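PDB 4S3J: cortical-lytic enzyme, which hydrolyses partially degraded cortex peptidoglycan as an N-acetylglucosaminidase during germination of Bacillus spores. Local coordinates for residues G244-S256 with H267-I281. Numbering follows the deposited sequence.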
# COMPACT_ATOMS: atom_id res chain seq x y z
N GLY A 244 -7.77 2.13 25.37
CA GLY A 244 -6.48 2.26 24.73
C GLY A 244 -6.29 1.22 23.64
O GLY A 244 -5.33 1.32 22.87
N TYR A 245 -7.18 0.24 23.57
CA TYR A 245 -7.09 -0.76 22.51
C TYR A 245 -8.14 -0.45 21.44
O TYR A 245 -9.20 0.11 21.74
CB TYR A 245 -7.30 -2.19 23.02
CG TYR A 245 -6.19 -2.73 23.89
CD1 TYR A 245 -5.98 -2.23 25.17
CD2 TYR A 245 -5.30 -3.69 23.42
CE1 TYR A 245 -4.97 -2.71 25.98
CE2 TYR A 245 -4.29 -4.18 24.22
CZ TYR A 245 -4.12 -3.68 25.49
OH TYR A 245 -3.10 -4.16 26.28
N THR A 246 -7.85 -0.87 20.22
CA THR A 246 -8.75 -0.73 19.08
C THR A 246 -8.92 -2.06 18.34
O THR A 246 -8.14 -2.99 18.53
CB THR A 246 -8.26 0.32 18.08
OG1 THR A 246 -6.93 -0.02 17.65
CG2 THR A 246 -8.26 1.68 18.72
N LEU A 247 -9.93 -2.10 17.48
CA LEU A 247 -10.28 -3.28 16.71
C LEU A 247 -10.31 -2.96 15.22
O LEU A 247 -10.85 -1.93 14.81
CB LEU A 247 -11.64 -3.80 17.17
CG LEU A 247 -12.32 -4.91 16.38
CD1 LEU A 247 -11.48 -6.21 16.46
CD2 LEU A 247 -13.75 -5.17 16.94
N SER A 248 -9.73 -3.84 14.39
CA SER A 248 -9.77 -3.65 12.96
C SER A 248 -9.97 -4.97 12.23
O SER A 248 -9.78 -6.04 12.82
CB SER A 248 -8.49 -2.95 12.47
OG SER A 248 -7.33 -3.71 12.77
N THR A 249 -10.37 -4.88 10.97
CA THR A 249 -10.59 -6.05 10.12
C THR A 249 -10.12 -5.84 8.69
O THR A 249 -10.04 -4.69 8.20
CB THR A 249 -12.07 -6.42 10.05
OG1 THR A 249 -12.79 -5.28 9.58
CG2 THR A 249 -12.60 -6.89 11.42
N THR A 250 -9.87 -6.96 8.01
CA THR A 250 -9.63 -6.99 6.58
C THR A 250 -10.93 -7.23 5.81
O THR A 250 -11.71 -8.11 6.16
CB THR A 250 -8.61 -8.10 6.21
OG1 THR A 250 -7.32 -7.76 6.76
CG2 THR A 250 -8.49 -8.27 4.70
N LEU A 251 -11.13 -6.45 4.77
CA LEU A 251 -12.28 -6.59 3.88
C LEU A 251 -11.84 -6.83 2.43
O LEU A 251 -10.96 -6.14 1.90
CB LEU A 251 -13.18 -5.35 3.93
CG LEU A 251 -13.96 -5.05 5.21
CD1 LEU A 251 -14.63 -3.67 5.08
CD2 LEU A 251 -14.97 -6.14 5.51
N VAL A 252 -12.49 -7.78 1.76
CA VAL A 252 -12.34 -7.91 0.32
C VAL A 252 -12.95 -6.67 -0.34
O VAL A 252 -13.88 -6.05 0.20
CB VAL A 252 -13.00 -9.19 -0.24
CG1 VAL A 252 -12.28 -10.44 0.25
CG2 VAL A 252 -14.49 -9.22 0.12
N PRO A 253 -12.41 -6.28 -1.51
CA PRO A 253 -12.92 -5.13 -2.25
C PRO A 253 -14.28 -5.43 -2.88
O PRO A 253 -14.46 -6.50 -3.47
CB PRO A 253 -11.86 -4.89 -3.32
CG PRO A 253 -11.27 -6.23 -3.54
CD PRO A 253 -11.25 -6.89 -2.19
N LYS A 254 -15.21 -4.50 -2.71
CA LYS A 254 -16.56 -4.58 -3.29
C LYS A 254 -16.94 -3.26 -3.94
O LYS A 254 -16.51 -2.21 -3.48
CB LYS A 254 -17.60 -4.91 -2.22
CG LYS A 254 -17.54 -6.34 -1.72
CD LYS A 254 -18.81 -6.70 -0.92
CE LYS A 254 -18.50 -7.68 0.22
NZ LYS A 254 -19.74 -8.08 1.00
N THR A 255 -17.78 -3.30 -4.97
CA THR A 255 -18.36 -2.09 -5.55
C THR A 255 -19.88 -2.05 -5.43
O THR A 255 -20.52 -1.11 -5.89
CB THR A 255 -18.00 -1.94 -7.03
OG1 THR A 255 -18.47 -3.08 -7.75
CG2 THR A 255 -16.48 -1.82 -7.21
N SER A 256 -20.46 -3.07 -4.81
CA SER A 256 -21.89 -3.02 -4.50
C SER A 256 -22.26 -4.03 -3.42
O SER A 256 -21.46 -4.90 -3.06
CB SER A 256 -22.74 -3.27 -5.74
OG SER A 256 -23.07 -4.64 -5.84
N HIS A 267 -18.25 -10.76 4.43
CA HIS A 267 -17.63 -9.47 4.71
C HIS A 267 -18.68 -8.36 4.59
O HIS A 267 -18.88 -7.77 3.53
CB HIS A 267 -16.44 -9.21 3.78
CG HIS A 267 -15.20 -9.92 4.19
ND1 HIS A 267 -13.95 -9.63 3.66
CD2 HIS A 267 -14.98 -10.91 5.09
CE1 HIS A 267 -13.05 -10.40 4.21
NE2 HIS A 267 -13.64 -11.20 5.09
N ASP A 268 -19.32 -8.10 5.71
CA ASP A 268 -20.46 -7.20 5.79
C ASP A 268 -19.96 -5.78 6.05
O ASP A 268 -19.69 -5.40 7.19
CB ASP A 268 -21.40 -7.69 6.91
CG ASP A 268 -22.75 -6.98 6.93
OD1 ASP A 268 -22.86 -5.81 6.50
OD2 ASP A 268 -23.73 -7.64 7.40
N TYR A 269 -19.83 -5.01 4.97
CA TYR A 269 -19.26 -3.67 5.07
C TYR A 269 -20.00 -2.80 6.09
O TYR A 269 -19.38 -2.22 6.98
CB TYR A 269 -19.29 -2.98 3.69
CG TYR A 269 -18.07 -3.18 2.79
CD1 TYR A 269 -17.55 -4.44 2.53
CD2 TYR A 269 -17.50 -2.09 2.14
CE1 TYR A 269 -16.45 -4.60 1.69
CE2 TYR A 269 -16.41 -2.24 1.31
CZ TYR A 269 -15.89 -3.49 1.07
OH TYR A 269 -14.81 -3.62 0.22
N LYS A 270 -21.33 -2.77 6.00
CA LYS A 270 -22.14 -1.90 6.85
C LYS A 270 -22.02 -2.31 8.31
O LYS A 270 -21.80 -1.47 9.18
CB LYS A 270 -23.61 -1.97 6.42
CG LYS A 270 -24.52 -0.93 7.07
CD LYS A 270 -25.95 -1.12 6.58
CE LYS A 270 -26.15 -0.68 5.14
NZ LYS A 270 -27.54 -0.96 4.68
N ALA A 271 -22.17 -3.60 8.59
CA ALA A 271 -22.11 -4.07 9.96
C ALA A 271 -20.73 -3.88 10.58
O ALA A 271 -20.62 -3.42 11.71
CB ALA A 271 -22.51 -5.55 10.03
N GLN A 272 -19.68 -4.25 9.85
CA GLN A 272 -18.34 -4.11 10.41
C GLN A 272 -18.00 -2.64 10.64
O GLN A 272 -17.42 -2.29 11.66
CB GLN A 272 -17.29 -4.78 9.50
CG GLN A 272 -17.43 -6.31 9.44
CD GLN A 272 -16.18 -7.03 8.95
OE1 GLN A 272 -15.09 -6.47 8.97
NE2 GLN A 272 -16.35 -8.26 8.46
N GLY A 273 -18.41 -1.78 9.71
CA GLY A 273 -18.14 -0.36 9.81
C GLY A 273 -18.73 0.28 11.06
O GLY A 273 -18.23 1.29 11.56
N GLN A 274 -19.80 -0.31 11.55
CA GLN A 274 -20.46 0.16 12.75
C GLN A 274 -19.74 -0.30 14.03
O GLN A 274 -19.90 0.29 15.09
CB GLN A 274 -21.92 -0.32 12.74
CG GLN A 274 -22.82 0.42 13.70
CD GLN A 274 -24.29 0.13 13.45
OE1 GLN A 274 -24.69 -0.23 12.34
NE2 GLN A 274 -25.11 0.29 14.49
N ILE A 275 -19.00 -1.40 13.92
CA ILE A 275 -18.34 -2.01 15.07
C ILE A 275 -16.87 -1.61 15.23
O ILE A 275 -16.43 -1.28 16.32
CB ILE A 275 -18.41 -3.54 14.99
CG1 ILE A 275 -19.87 -4.01 14.90
CG2 ILE A 275 -17.73 -4.19 16.19
CD1 ILE A 275 -20.04 -5.44 14.43
N VAL A 276 -16.10 -1.71 14.16
CA VAL A 276 -14.65 -1.59 14.27
C VAL A 276 -14.12 -0.15 14.23
O VAL A 276 -14.83 0.79 13.87
CB VAL A 276 -13.96 -2.40 13.14
CG1 VAL A 276 -14.47 -3.84 13.10
CG2 VAL A 276 -14.14 -1.72 11.80
N ASP A 277 -12.86 0.03 14.63
CA ASP A 277 -12.20 1.33 14.57
C ASP A 277 -11.73 1.65 13.16
O ASP A 277 -11.82 2.80 12.73
CB ASP A 277 -11.04 1.37 15.56
CG ASP A 277 -11.52 1.36 17.00
OD1 ASP A 277 -11.93 2.44 17.47
OD2 ASP A 277 -11.53 0.29 17.64
N PHE A 278 -11.21 0.66 12.45
CA PHE A 278 -10.90 0.84 11.04
C PHE A 278 -10.89 -0.48 10.29
O PHE A 278 -10.85 -1.56 10.91
CB PHE A 278 -9.58 1.58 10.86
CG PHE A 278 -8.35 0.82 11.32
CD1 PHE A 278 -7.69 -0.06 10.47
CD2 PHE A 278 -7.81 1.06 12.57
CE1 PHE A 278 -6.52 -0.72 10.88
CE2 PHE A 278 -6.66 0.42 12.98
CZ PHE A 278 -6.02 -0.48 12.14
N VAL A 279 -11.00 -0.38 8.98
CA VAL A 279 -10.91 -1.53 8.07
C VAL A 279 -9.76 -1.32 7.10
O VAL A 279 -9.41 -0.19 6.76
CB VAL A 279 -12.21 -1.76 7.25
CG1 VAL A 279 -13.40 -2.06 8.18
CG2 VAL A 279 -12.53 -0.56 6.37
N VAL A 280 -9.18 -2.45 6.69
CA VAL A 280 -8.20 -2.49 5.61
C VAL A 280 -8.85 -3.19 4.42
O VAL A 280 -9.16 -4.37 4.48
CB VAL A 280 -6.91 -3.23 6.03
CG1 VAL A 280 -5.98 -3.40 4.85
CG2 VAL A 280 -6.19 -2.48 7.14
N ILE A 281 -9.09 -2.43 3.35
CA ILE A 281 -9.73 -2.97 2.16
C ILE A 281 -8.66 -3.37 1.16
O ILE A 281 -7.79 -2.56 0.84
CB ILE A 281 -10.72 -1.98 1.51
CG1 ILE A 281 -11.69 -1.43 2.57
CG2 ILE A 281 -11.47 -2.66 0.36
CD1 ILE A 281 -12.77 -0.51 2.04
O HOH W 1 -21.08 -5.34 2.01
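Lys254 NZ is gripped by three oxygens: His267 O at 2.7 Å, a water that also accepts from Tyr269 N, and Phe264 O. To get there the lysine chain runs alongside the Tyr269 ring, bending at chi3 (-147°). The tyrosine hydroxyl donates to Val252 O, its OH 2.6 Å from that oxygen, and receives a weak bond from Lys254 N. Leu251 CD1 sits over the centre of one face of this ring, a CH-pi contact 4.0 Å from the centroid, while its CD2 packs on His267 CB and passes the amide of Gln272. The His267 ring meets Val252 N edge-on: ND1 accepts in the ring plane at 3.0 Å, and NE2 bonds to Phe219 O, so both ring nitrogens fix its rotation. Farther along, Thr249 OG1 donates to Gln272 OE1 (2.7 Å), almost straight in line with the amide C=O. At the start of strand 246-251, Asp277 OD2 takes Leu247 N on its anti side at 2.9 Å and also pairs with Lys238. Ser248 CB lies over one face of Phe278, toward the rim, and Ser248 OG turns to Asp214 and His216. Parallel pairing joins strands 246-251 and 278-281, with Val280 bonding both Thr249 and Leu251. This is a beta-alpha-beta crossover of the family 18 TIM barrel: helix 269-275 lies between helices 227-240 and 299-312, and strand 246-251 pairs along its other edge with strand 214-218, bringing Thr250 close to Glu220, the probable proton donor.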